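Local coordinates for endo-1,4-b-d-mannanase (Trichoderma reesei, PDB 1QNR), which hydrolyses internal beta-1,4-mannosidic bonds of mannan-type polysaccharides, as a glycoside hydrolase of family 5, at residues A[9-12]-A[17-20]; A[25-30]-A[317-322]; A[78-83]-A[141-146]; A[301-306]-A[337-342]. One frame throughout, in Å; residues are numbered along the deposited sequence.

Contact 1: residues A[9-12]-A[17-20]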
loop_
_atom_site.group_PDB
_atom_site.type_symbol
_atom_site.label_atom_id
_atom_site.label_comp_id
_atom_site.label_asym_id
_atom_site.label_seq_id
_atom_site.Cartn_x
_atom_site.Cartn_y
_atom_site.Cartn_z
ATOM N N GLY A 9 -3.785 -21.387 -4.744
ATOM C CA GLY A 9 -2.634 -21.498 -5.698
ATOM C C GLY A 9 -1.714 -20.295 -5.567
ATOM O O GLY A 9 -1.430 -19.981 -4.393
ATOM N N THR A 10 -1.305 -19.646 -6.639
ATOM C CA THR A 10 -0.534 -18.419 -6.570
ATOM C C THR A 10 -1.360 -17.232 -7.155
ATOM O O THR A 10 -0.794 -16.211 -7.572
ATOM C CB THR A 10 0.830 -18.431 -7.263
ATOM O OG1 THR A 10 0.594 -19.008 -8.560
ATOM C CG2 THR A 10 1.843 -19.323 -6.506
ATOM N N GLN A 11 -2.652 -17.344 -6.886
ATOM C CA GLN A 11 -3.613 -16.315 -7.299
ATOM C C GLN A 11 -4.442 -15.873 -6.087
ATOM O O GLN A 11 -4.537 -16.581 -5.082
ATOM C CB GLN A 11 -4.566 -16.746 -8.434
ATOM C CG GLN A 11 -3.949 -17.624 -9.505
ATOM C CD GLN A 11 -4.856 -18.017 -10.640
ATOM O OE1 GLN A 11 -5.305 -17.141 -11.389
ATOM N NE2 GLN A 11 -5.107 -19.313 -10.739
ATOM N N PHE A 12 -5.122 -14.716 -6.209
ATOM C CA PHE A 12 -6.047 -14.310 -5.162
ATOM C C PHE A 12 -7.495 -14.770 -5.410
ATOM O O PHE A 12 -7.921 -14.838 -6.578
ATOM C CB PHE A 12 -6.037 -12.763 -4.966
ATOM C CG PHE A 12 -4.690 -12.259 -4.454
ATOM C CD1 PHE A 12 -4.363 -12.353 -3.104
ATOM C CD2 PHE A 12 -3.774 -11.735 -5.333
ATOM C CE1 PHE A 12 -3.126 -11.885 -2.641
ATOM C CE2 PHE A 12 -2.537 -11.285 -4.873
ATOM C CZ PHE A 12 -2.165 -11.377 -3.535
ATOM N N LYS A 17 -14.143 -15.538 -6.567
ATOM C CA LYS A 17 -13.578 -15.534 -7.876
ATOM C C LYS A 17 -12.051 -15.556 -7.838
ATOM O O LYS A 17 -11.461 -14.617 -7.267
ATOM C CB LYS A 17 -14.065 -14.279 -8.674
ATOM C CG LYS A 17 -15.621 -14.456 -8.787
ATOM C CD LYS A 17 -15.860 -15.410 -9.959
ATOM C CE LYS A 17 -17.224 -16.097 -10.002
ATOM N NZ LYS A 17 -17.215 -16.977 -11.235
ATOM N N VAL A 18 -11.447 -16.583 -8.403
ATOM C CA VAL A 18 -10.009 -16.755 -8.435
ATOM C C VAL A 18 -9.497 -16.257 -9.770
ATOM O O VAL A 18 -9.895 -16.606 -10.892
ATOM C CB VAL A 18 -9.621 -18.250 -8.252
ATOM C CG1 VAL A 18 -8.120 -18.422 -8.348
ATOM C CG2 VAL A 18 -10.157 -18.709 -6.886
ATOM N N GLY A 19 -8.534 -15.308 -9.702
ATOM C CA GLY A 19 -7.949 -14.772 -10.932
ATOM C C GLY A 19 -7.270 -13.374 -10.731
ATOM O O GLY A 19 -7.381 -12.802 -9.651
ATOM N N TYR A 20 -6.553 -12.953 -11.742
ATOM C CA TYR A 20 -5.835 -11.654 -11.724
ATOM C C TYR A 20 -6.780 -10.478 -11.468
ATOM O O TYR A 20 -7.916 -10.471 -11.956
ATOM C CB TYR A 20 -5.206 -11.488 -13.122
ATOM C CG TYR A 20 -4.171 -10.334 -13.164
ATOM C CD1 TYR A 20 -4.525 -9.027 -13.460
ATOM C CD2 TYR A 20 -2.819 -10.642 -12.943
ATOM C CE1 TYR A 20 -3.566 -7.989 -13.524
ATOM C CE2 TYR A 20 -1.830 -9.630 -12.980
ATOM C CZ TYR A 20 -2.212 -8.331 -13.262
ATOM O OH TYR A 20 -1.274 -7.299 -13.342
HETATM O O HOH W 1 -7.869 -18.475 -12.777
HETATM O O HOH W 2 -4.888 -12.982 -8.430
#
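Phe12 and Val18 lie across an antiparallel beta hairpin of strands 11-14 and 17-18, with their CA atoms 5.7 Å apart. Gly19 N donates to Phe12 O at 3.2 Å, with an angle of 160° at the hydrogen, and comes in nearly along the C=O axis. The same oxygen meets the CA-H of Val18, with CA to Phe12 O at 3.4 Å. The return link is made by water. One water accepts from Phe12 N and donates to Gly19 O, 2.8 Å from each.

Gln11 reaches across at about a right angle to Val18. In one of its two conformers, its CG is anti to its carbonyl carbon and the chain runs extended from there. The chain therefore crosses Val18, and Val18 CG1 is 3.9 Å from both Gln11 CB and Gln11 NE2. Gln11 OE1 comes to 3.6 Å from Gly19 CA. A second water donates to Gln11 OE1 and weakly to Val18 O.

Gly19 takes a backbone shape in which a CB would jam against the carbonyl oxygen of Val18. The ring of Phe12 leads away from the hairpin partner and packs among Phe162, Phe237 and Pro271, where the hairpin closes the N-terminal end of the barrel.

The chemistry of the hairpin is shared between protein and water. One direct backbone bond is paired with a water-mediated one. Beside them, Gln11 packs on Val18, and a water bonds Gln11 OE1.

Contact 2: residues A[25-30]-A[317-322]; sequences NCYWCS and QSNSDP
Tyr27 and Trp28 both hold CG between their backbone N and carbonyl carbon, with chi1 at 79° and 48°, and this crowded position brings Tyr27 to Asn319, and Trp28 to Ser318 and Asn319. Ser318 CB sits over one face of the indole, 3.4 Å from the centroid of the six-membered ring of Trp28, a CH-pi contact. Asn319 O lies over the same face, nearer the pyrrole part. Cys26 SG, in a disulfide with Cys29, covers the opposite face at 3.3 Å above the plane of the Trp28 ring. The indole is thus clamped between sulfur and loop.

Asn319 ND2 donates to Tyr27 OH at 3.1 Å, with 159° at the hydrogen, and the hydroxyl lies in the amide plane. Ser318 OG donates to Asn319 O from above the carbonyl plane. Trp28 NE1 is satisfied by Trp308 O. A glycine in place of Trp28 would probably leave a gap between the disulfide and Ser318, and Trp308 O without this donor.

The contact joins two loops at the C-terminal end of the TIM barrel. Thr41 of helix 35-47 and Gln307 of strand 300-309 touch Trp28, while Trp326 of strand 325-326 touches Ser318.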
loop_
_atom_site.group_PDB
_atom_site.type_symbol
_atom_site.label_atom_id
_atom_site.label_comp_id
_atom_site.label_asym_id
_atom_site.label_seq_id
_atom_site.Cartn_x
_atom_site.Cartn_y
_atom_site.Cartn_z
ATOM N N ASN A 25 -4.258 3.082 -6.300
ATOM C CA ASN A 25 -3.889 3.750 -5.053
ATOM C C ASN A 25 -4.711 5.013 -4.863
ATOM O O ASN A 25 -4.890 5.810 -5.828
ATOM C CB ASN A 25 -2.378 4.206 -5.075
ATOM C CG ASN A 25 -1.492 2.990 -4.875
ATOM O OD1 ASN A 25 -1.131 2.568 -3.750
ATOM N ND2 ASN A 25 -1.069 2.324 -5.979
ATOM N N CYS A 26 -5.291 5.186 -3.669
ATOM C CA CYS A 26 -6.047 6.399 -3.292
ATOM C C CYS A 26 -5.728 6.763 -1.866
ATOM O O CYS A 26 -6.517 6.586 -0.913
ATOM C CB CYS A 26 -7.554 6.153 -3.497
ATOM S SG CYS A 26 -8.510 7.736 -3.193
ATOM N N TYR A 27 -4.479 7.248 -1.613
ATOM C CA TYR A 27 -4.039 7.485 -0.227
ATOM C C TYR A 27 -4.994 8.429 0.480
ATOM O O TYR A 27 -5.259 8.254 1.698
ATOM C CB TYR A 27 -2.559 7.984 -0.123
ATOM C CG TYR A 27 -2.372 9.465 -0.438
ATOM C CD1 TYR A 27 -2.556 10.426 0.586
ATOM C CD2 TYR A 27 -2.015 9.879 -1.703
ATOM C CE1 TYR A 27 -2.423 11.789 0.256
ATOM C CE2 TYR A 27 -1.862 11.228 -2.029
ATOM C CZ TYR A 27 -2.061 12.146 -1.012
ATOM O OH TYR A 27 -1.904 13.526 -1.312
ATOM N N TRP A 28 -5.464 9.404 -0.299
ATOM C CA TRP A 28 -6.167 10.584 0.227
ATOM C C TRP A 28 -7.635 10.285 0.523
ATOM O O TRP A 28 -8.334 11.049 1.247
ATOM C CB TRP A 28 -6.020 11.728 -0.823
ATOM C CG TRP A 28 -6.333 11.339 -2.253
ATOM C CD1 TRP A 28 -5.409 11.017 -3.217
ATOM C CD2 TRP A 28 -7.644 11.220 -2.908
ATOM N NE1 TRP A 28 -6.077 10.665 -4.418
ATOM C CE2 TRP A 28 -7.437 10.799 -4.234
ATOM C CE3 TRP A 28 -8.994 11.425 -2.477
ATOM C CZ2 TRP A 28 -8.454 10.624 -5.198
ATOM C CZ3 TRP A 28 -10.019 11.190 -3.427
ATOM C CH2 TRP A 28 -9.729 10.795 -4.744
ATOM N N CYS A 29 -8.118 9.110 0.081
ATOM C CA CYS A 29 -9.503 8.738 0.372
ATOM C C CYS A 29 -9.777 8.665 1.881
ATOM O O CYS A 29 -10.836 9.028 2.437
ATOM C CB CYS A 29 -9.726 7.308 -0.282
ATOM S SG CYS A 29 -10.160 7.312 -2.115
ATOM N N SER A 30 -8.715 8.236 2.642
ATOM C CA SER A 30 -8.840 8.115 4.117
ATOM C C SER A 30 -9.025 9.419 4.871
ATOM O O SER A 30 -9.380 9.345 6.065
ATOM C CB SER A 30 -7.463 7.546 4.699
ATOM O OG SER A 30 -7.284 6.278 4.041
ATOM N N GLN A 317 -11.437 19.404 -6.677
ATOM C CA GLN A 317 -10.689 18.219 -7.082
ATOM C C GLN A 317 -9.972 17.601 -5.883
ATOM O O GLN A 317 -9.670 18.269 -4.863
ATOM C CB GLN A 317 -9.679 18.520 -8.233
ATOM C CG GLN A 317 -8.488 19.357 -7.729
ATOM C CD GLN A 317 -7.698 19.913 -8.952
ATOM O OE1 GLN A 317 -8.315 20.360 -9.960
ATOM N NE2 GLN A 317 -6.382 19.920 -8.812
ATOM N N SER A 318 -9.703 16.292 -5.975
ATOM C CA SER A 318 -8.903 15.607 -4.962
ATOM C C SER A 318 -7.480 16.090 -4.926
ATOM O O SER A 318 -6.951 16.712 -5.871
ATOM C CB SER A 318 -8.914 14.089 -5.335
ATOM O OG SER A 318 -8.181 13.784 -6.551
ATOM N N ASN A 319 -6.751 15.636 -3.873
ATOM C CA ASN A 319 -5.281 15.773 -3.866
ATOM C C ASN A 319 -4.734 15.121 -5.126
ATOM O O ASN A 319 -5.333 14.134 -5.690
ATOM C CB ASN A 319 -4.706 15.016 -2.604
ATOM C CG ASN A 319 -4.856 15.830 -1.330
ATOM O OD1 ASN A 319 -5.661 16.745 -1.157
ATOM N ND2 ASN A 319 -4.084 15.428 -0.288
ATOM N N SER A 320 -3.571 15.489 -5.654
ATOM C CA SER A 320 -2.994 14.964 -6.891
ATOM C C SER A 320 -1.502 15.232 -7.003
ATOM O O SER A 320 -0.981 16.037 -6.191
ATOM C CB SER A 320 -3.731 15.562 -8.124
ATOM O OG SER A 320 -3.433 16.984 -8.238
ATOM N N ASP A 321 -0.854 14.564 -7.930
ATOM C CA ASP A 321 0.585 14.766 -8.210
ATOM C C ASP A 321 0.809 14.496 -9.693
ATOM O O ASP A 321 -0.162 14.249 -10.478
ATOM C CB ASP A 321 1.414 13.866 -7.262
ATOM C CG ASP A 321 1.350 12.371 -7.547
ATOM O OD1 ASP A 321 0.729 11.923 -8.534
ATOM O OD2 ASP A 321 1.968 11.667 -6.645
ATOM N N PRO A 322 2.020 14.524 -10.248
ATOM C CA PRO A 322 2.254 14.352 -11.698
ATOM C C PRO A 322 1.935 12.959 -12.217
ATOM O O PRO A 322 1.998 12.736 -13.433
ATOM C CB PRO A 322 3.762 14.714 -11.841
ATOM C CG PRO A 322 3.982 15.697 -10.683
ATOM C CD PRO A 322 3.239 15.049 -9.515
#

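Contact 3: residues A[78-83]-A[141-146]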
loop_
_atom_site.group_PDB
_atom_site.type_symbol
_atom_site.label_atom_id
_atom_site.label_comp_id
_atom_site.label_asym_id
_atom_site.label_seq_id
_atom_site.Cartn_x
_atom_site.Cartn_y
_atom_site.Cartn_z
ATOM N N THR A 78 5.724 12.422 26.479
ATOM C CA THR A 78 5.029 12.330 27.771
ATOM C C THR A 78 3.658 11.728 27.722
ATOM O O THR A 78 2.868 11.878 28.646
ATOM C CB THR A 78 4.995 13.714 28.443
ATOM O OG1 THR A 78 4.244 14.645 27.649
ATOM C CG2 THR A 78 6.430 14.196 28.662
ATOM N N GLY A 79 3.401 10.954 26.653
ATOM C CA GLY A 79 2.136 10.238 26.517
ATOM C C GLY A 79 1.485 10.563 25.160
ATOM O O GLY A 79 1.115 11.678 24.856
ATOM N N SER A 80 1.284 9.480 24.429
ATOM C CA SER A 80 0.744 9.632 23.054
ATOM C C SER A 80 -0.763 9.407 23.112
ATOM O O SER A 80 -1.253 8.755 24.044
ATOM C CB SER A 80 1.424 8.601 22.149
ATOM O OG SER A 80 2.817 8.939 22.034
ATOM N N THR A 81 -1.479 9.926 22.101
ATOM C CA THR A 81 -2.919 9.781 22.074
ATOM C C THR A 81 -3.368 9.224 20.676
ATOM O O THR A 81 -2.938 9.767 19.658
ATOM C CB THR A 81 -3.553 11.191 22.205
ATOM O OG1 THR A 81 -3.160 11.772 23.496
ATOM C CG2 THR A 81 -5.086 10.984 22.290
ATOM N N ILE A 82 -4.265 8.268 20.682
ATOM C CA ILE A 82 -4.846 7.706 19.425
ATOM C C ILE A 82 -6.230 8.320 19.304
ATOM O O ILE A 82 -7.049 8.201 20.241
ATOM C CB ILE A 82 -4.852 6.155 19.409
ATOM C CG1 ILE A 82 -3.407 5.640 19.405
ATOM C CG2 ILE A 82 -5.639 5.635 18.149
ATOM C CD1 ILE A 82 -3.230 4.170 19.670
ATOM N N ASN A 83 -6.542 9.035 18.208
ATOM C CA ASN A 83 -7.815 9.731 18.038
ATOM C C ASN A 83 -8.922 8.903 17.396
ATOM O O ASN A 83 -8.844 8.596 16.198
ATOM C CB ASN A 83 -7.562 11.003 17.177
ATOM C CG ASN A 83 -8.771 11.928 17.094
ATOM O OD1 ASN A 83 -9.757 11.752 17.860
ATOM N ND2 ASN A 83 -8.724 12.856 16.146
ATOM N N GLN A 141 8.584 1.455 19.128
ATOM C CA GLN A 141 7.890 0.216 18.694
ATOM C C GLN A 141 6.706 -0.103 19.610
ATOM O O GLN A 141 5.711 -0.636 19.112
ATOM C CB GLN A 141 8.911 -0.953 18.671
ATOM C CG GLN A 141 9.929 -0.838 17.520
ATOM C CD GLN A 141 9.249 -0.737 16.142
ATOM O OE1 GLN A 141 8.392 -1.566 15.797
ATOM N NE2 GLN A 141 9.650 0.302 15.386
ATOM N N THR A 142 6.803 0.235 20.937
ATOM C CA THR A 142 5.672 0.012 21.822
ATOM C C THR A 142 4.466 0.843 21.414
ATOM O O THR A 142 3.312 0.353 21.318
ATOM C CB THR A 142 6.070 0.349 23.284
ATOM O OG1 THR A 142 7.060 -0.654 23.634
ATOM C CG2 THR A 142 4.891 0.182 24.246
ATOM N N GLN A 143 4.655 2.122 21.045
ATOM C CA GLN A 143 3.550 2.946 20.542
ATOM C C GLN A 143 3.085 2.526 19.157
ATOM O O GLN A 143 1.833 2.461 18.954
ATOM C CB GLN A 143 3.911 4.458 20.597
ATOM C CG GLN A 143 2.719 5.350 20.299
ATOM C CD GLN A 143 1.568 5.243 21.272
ATOM O OE1 GLN A 143 1.779 5.020 22.487
ATOM N NE2 GLN A 143 0.303 5.400 20.843
ATOM N N TYR A 144 3.967 2.188 18.229
ATOM C CA TYR A 144 3.565 1.668 16.894
ATOM C C TYR A 144 2.665 0.447 17.076
ATOM O O TYR A 144 1.617 0.326 16.368
ATOM C CB TYR A 144 4.804 1.352 16.050
ATOM C CG TYR A 144 4.563 0.564 14.773
ATOM C CD1 TYR A 144 4.005 1.158 13.615
ATOM C CD2 TYR A 144 4.969 -0.776 14.692
ATOM C CE1 TYR A 144 3.785 0.396 12.461
ATOM C CE2 TYR A 144 4.792 -1.531 13.518
ATOM C CZ TYR A 144 4.162 -0.933 12.419
ATOM O OH TYR A 144 4.013 -1.752 11.289
ATOM N N ARG A 145 3.055 -0.499 17.959
ATOM C CA ARG A 145 2.190 -1.689 18.124
ATOM C C ARG A 145 0.854 -1.343 18.805
ATOM O O ARG A 145 -0.188 -1.977 18.478
ATOM C CB ARG A 145 2.905 -2.823 18.929
ATOM C CG ARG A 145 4.177 -3.296 18.194
ATOM C CD ARG A 145 4.799 -4.434 19.056
ATOM N NE ARG A 145 5.664 -5.206 18.206
ATOM C CZ ARG A 145 5.900 -6.493 18.137
ATOM N NH1 ARG A 145 6.828 -6.784 17.212
ATOM N NH2 ARG A 145 5.267 -7.422 18.924
ATOM N N LYS A 146 0.820 -0.336 19.682
ATOM C CA LYS A 146 -0.476 0.088 20.256
ATOM C C LYS A 146 -1.345 0.670 19.138
ATOM O O LYS A 146 -2.573 0.417 19.109
ATOM C CB LYS A 146 -0.269 1.163 21.344
ATOM C CG LYS A 146 0.225 0.672 22.688
ATOM C CD LYS A 146 0.237 1.840 23.709
ATOM C CE LYS A 146 -1.147 2.279 24.082
ATOM N NZ LYS A 146 -1.222 2.959 25.420
HETATM O O HOH W 3 -1.820 6.019 22.871
#
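Ser80 and Ile82 pack against Gln143 and Lys146 where a small three-stranded sheet meets helix 138-155 of the TIM-barrel fold. Strand 81-82 is an outermost strand of that sheet. This is structural packing at the periphery of the chain.

The van der Waals contacts carry most of it. Ser80 CB lies over the flat face of the Gln143 amide, 3.5 Å from Gln143 CD and nearly as close to its oxygen and nitrogen. Gln143 has CG anti to its backbone N and a bend at chi2 (62°), which turns the amide flat beneath the serine. Ile82 and Gln143 slide past each other in opposite directions, and Ile82 CD1 comes to 3.9 Å from Gln143 NE2. Further along the same helix, Tyr147 and Ala150 also touch Ile82. Phe127 of helix 119-127 touches both Ser80 and Gln143, so a second helix joins the packing.

The polar links go through water or to nearby residues. Gln143 NE2 donates to Gln73 OE1 and to a water 3.0 Å away. That water in turn donates a weak bond to Ser80 O. The amide nitrogen thus has two acceptors, which would fix the rotation of the group. Ser80 OG is bonded to Ser76 N.

Across the gap, a helix carbonyl is also touched directly: the methyl carbon Ile82 CD1 rests 3.9 Å from Lys146 O.

Contact 4: residues A[301-306]-A[337-342]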
loop_
_atom_site.group_PDB
_atom_site.type_symbol
_atom_site.label_atom_id
_atom_site.label_comp_id
_atom_site.label_asym_id
_atom_site.label_seq_id
_atom_site.Cartn_x
_atom_site.Cartn_y
_atom_site.Cartn_z
ATOM N N GLY A 301 -0.173 -11.710 -9.173
ATOM C CA GLY A 301 -1.579 -11.773 -8.810
ATOM C C GLY A 301 -2.407 -10.577 -9.109
ATOM O O GLY A 301 -3.652 -10.655 -9.228
ATOM N N GLY A 302 -1.766 -9.410 -9.291
ATOM C CA GLY A 302 -2.583 -8.195 -9.704
ATOM C C GLY A 302 -1.618 -6.989 -9.731
ATOM O O GLY A 302 -0.446 -7.094 -9.410
ATOM N N ASP A 303 -2.204 -5.827 -10.145
ATOM C CA ASP A 303 -1.429 -4.566 -10.224
ATOM C C ASP A 303 -2.299 -3.349 -9.889
ATOM O O ASP A 303 -3.536 -3.407 -10.015
ATOM C CB ASP A 303 -0.789 -4.337 -11.626
ATOM C CG ASP A 303 -1.872 -3.979 -12.677
ATOM O OD1 ASP A 303 -2.213 -2.790 -12.833
ATOM O OD2 ASP A 303 -2.325 -4.922 -13.370
ATOM N N MET A 304 -1.637 -2.302 -9.318
ATOM C CA MET A 304 -2.353 -1.076 -8.841
ATOM C C MET A 304 -1.542 0.126 -9.232
ATOM O O MET A 304 -0.454 0.419 -8.670
ATOM C CB MET A 304 -2.494 -1.130 -7.285
ATOM C CG MET A 304 -3.160 -2.461 -6.865
ATOM S SD MET A 304 -3.228 -2.817 -5.093
ATOM C CE MET A 304 -4.401 -1.591 -4.628
ATOM N N PHE A 305 -2.034 0.937 -10.183
ATOM C CA PHE A 305 -1.306 2.141 -10.584
ATOM C C PHE A 305 -1.325 3.204 -9.481
ATOM O O PHE A 305 -2.264 3.278 -8.655
ATOM C CB PHE A 305 -1.848 2.727 -11.909
ATOM C CG PHE A 305 -3.302 3.203 -11.895
ATOM C CD1 PHE A 305 -4.359 2.328 -12.078
ATOM C CD2 PHE A 305 -3.586 4.540 -11.593
ATOM C CE1 PHE A 305 -5.672 2.803 -12.133
ATOM C CE2 PHE A 305 -4.939 4.994 -11.614
ATOM C CZ PHE A 305 -5.969 4.116 -11.834
ATOM N N TRP A 306 -0.259 4.053 -9.477
ATOM C CA TRP A 306 -0.248 5.273 -8.656
ATOM C C TRP A 306 -0.541 6.443 -9.572
ATOM O O TRP A 306 0.303 6.698 -10.509
ATOM C CB TRP A 306 1.145 5.440 -7.944
ATOM C CG TRP A 306 1.130 6.682 -7.071
ATOM C CD1 TRP A 306 1.358 7.979 -7.462
ATOM C CD2 TRP A 306 0.890 6.743 -5.646
ATOM N NE1 TRP A 306 1.241 8.835 -6.385
ATOM C CE2 TRP A 306 0.969 8.094 -5.231
ATOM C CE3 TRP A 306 0.632 5.752 -4.674
ATOM C CZ2 TRP A 306 0.758 8.511 -3.936
ATOM C CZ3 TRP A 306 0.494 6.162 -3.325
ATOM C CH2 TRP A 306 0.536 7.524 -2.946
ATOM N N LYS A 337 -9.883 1.582 -18.300
ATOM C CA LYS A 337 -10.906 0.784 -19.050
ATOM C C LYS A 337 -10.201 -0.167 -20.017
ATOM O O LYS A 337 -10.699 -1.348 -19.952
ATOM C CB LYS A 337 -11.816 1.790 -19.786
ATOM C CG LYS A 337 -12.927 1.037 -20.525
ATOM C CD LYS A 337 -14.035 1.860 -21.132
ATOM C CE LYS A 337 -14.461 1.225 -22.478
ATOM N NZ LYS A 337 -15.081 -0.115 -22.279
ATOM N N ASN A 338 -9.203 0.140 -20.801
ATOM C CA ASN A 338 -8.635 -0.847 -21.764
ATOM C C ASN A 338 -7.957 -1.959 -21.005
ATOM O O ASN A 338 -7.961 -3.136 -21.464
ATOM C CB ASN A 338 -7.651 -0.243 -22.770
ATOM C CG ASN A 338 -8.261 0.728 -23.810
ATOM O OD1 ASN A 338 -7.484 1.483 -24.493
ATOM N ND2 ASN A 338 -9.560 0.811 -23.800
ATOM N N HIS A 339 -7.330 -1.700 -19.831
ATOM C CA HIS A 339 -6.653 -2.767 -19.082
ATOM C C HIS A 339 -7.628 -3.682 -18.408
ATOM O O HIS A 339 -7.511 -4.948 -18.553
ATOM C CB HIS A 339 -5.756 -2.079 -18.012
ATOM C CG HIS A 339 -4.927 -3.059 -17.237
ATOM N ND1 HIS A 339 -4.224 -4.137 -17.817
ATOM C CD2 HIS A 339 -4.629 -3.106 -15.904
ATOM C CE1 HIS A 339 -3.554 -4.772 -16.865
ATOM N NE2 HIS A 339 -3.751 -4.168 -15.669
ATOM N N VAL A 340 -8.703 -3.171 -17.786
ATOM C CA VAL A 340 -9.775 -4.035 -17.258
ATOM C C VAL A 340 -10.393 -4.879 -18.395
ATOM O O VAL A 340 -10.647 -6.088 -18.171
ATOM C CB VAL A 340 -10.865 -3.183 -16.537
ATOM C CG1 VAL A 340 -12.116 -4.019 -16.167
ATOM C CG2 VAL A 340 -10.213 -2.570 -15.262
ATOM N N ASP A 341 -10.542 -4.312 -19.599
ATOM C CA ASP A 341 -11.139 -5.133 -20.694
ATOM C C ASP A 341 -10.204 -6.250 -21.087
ATOM O O ASP A 341 -10.698 -7.357 -21.424
ATOM C CB ASP A 341 -11.502 -4.196 -21.856
ATOM C CG ASP A 341 -12.741 -3.339 -21.671
ATOM O OD1 ASP A 341 -13.549 -3.516 -20.735
ATOM O OD2 ASP A 341 -12.815 -2.413 -22.532
ATOM N N ALA A 342 -8.876 -6.061 -21.017
ATOM C CA ALA A 342 -7.939 -7.131 -21.417
ATOM C C ALA A 342 -7.877 -8.214 -20.361
ATOM O O ALA A 342 -7.587 -9.398 -20.678
ATOM C CB ALA A 342 -6.542 -6.533 -21.599
#
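Asp303 on barrel strand 300-309 and His339 on the outer helix 330-343 have CA atoms 10.4 Å apart, so their side chains alone span the gap. They come from opposite directions. His339 has CG anti to its backbone N (chi1 -176°), which extends the imidazole toward the strand. His339 NE2 donates to Asp303 OD2 at 2.8 Å, with 169° at the hydrogen. The bond uses the syn lone pair of the carboxylate oxygen, and OD2 lies in the plane of the ring at its edge. Carboxylate and ring are turned 41° apart.

The carboxylate has further partners. Tyr20 OH is bonded to Asp303 OD2 and Tyr277 OH to Asp303 OD1. On the outer side of the helix, Lys337 NZ and Asp341 OD2 form a salt bridge at 3.2 Å.

An alanine in place of Asp303 would probably leave His339 NE2 and the hydroxyls of Tyr20 and Tyr277 without the carboxylate that now pairs with all three, and the imidazole more able to turn.

Two oxygens thus take three bonds inside the protein. Both residues are buried, and the contact is a polar tie between strand and helix. The three bonds would be expected to favour a charged carboxylate and to hold it against rotation.

From the N terminus, contact 1 closes the shortest loop, a hairpin turn at the N-terminal end of the barrel. Contact 2 opens next, after strand 21-25, and closes a very long loop, with 286 residues between its segments. Contact 3 is nested within that loop and ties a small sheet to helix 138-155. Contact 4 crosses contact 2, because 301-306 precedes 317-322 and 337-342 follows it. It binds a barrel strand to the last helix. Contacts 1 and 4 meet where Tyr20 reaches Asp303. Contacts 2 and 4 meet through Asn25 with Phe305 and Asp321 with Trp306. Contact 3 stands apart, its centre about 37 Å from the centres of contacts 1 and 4.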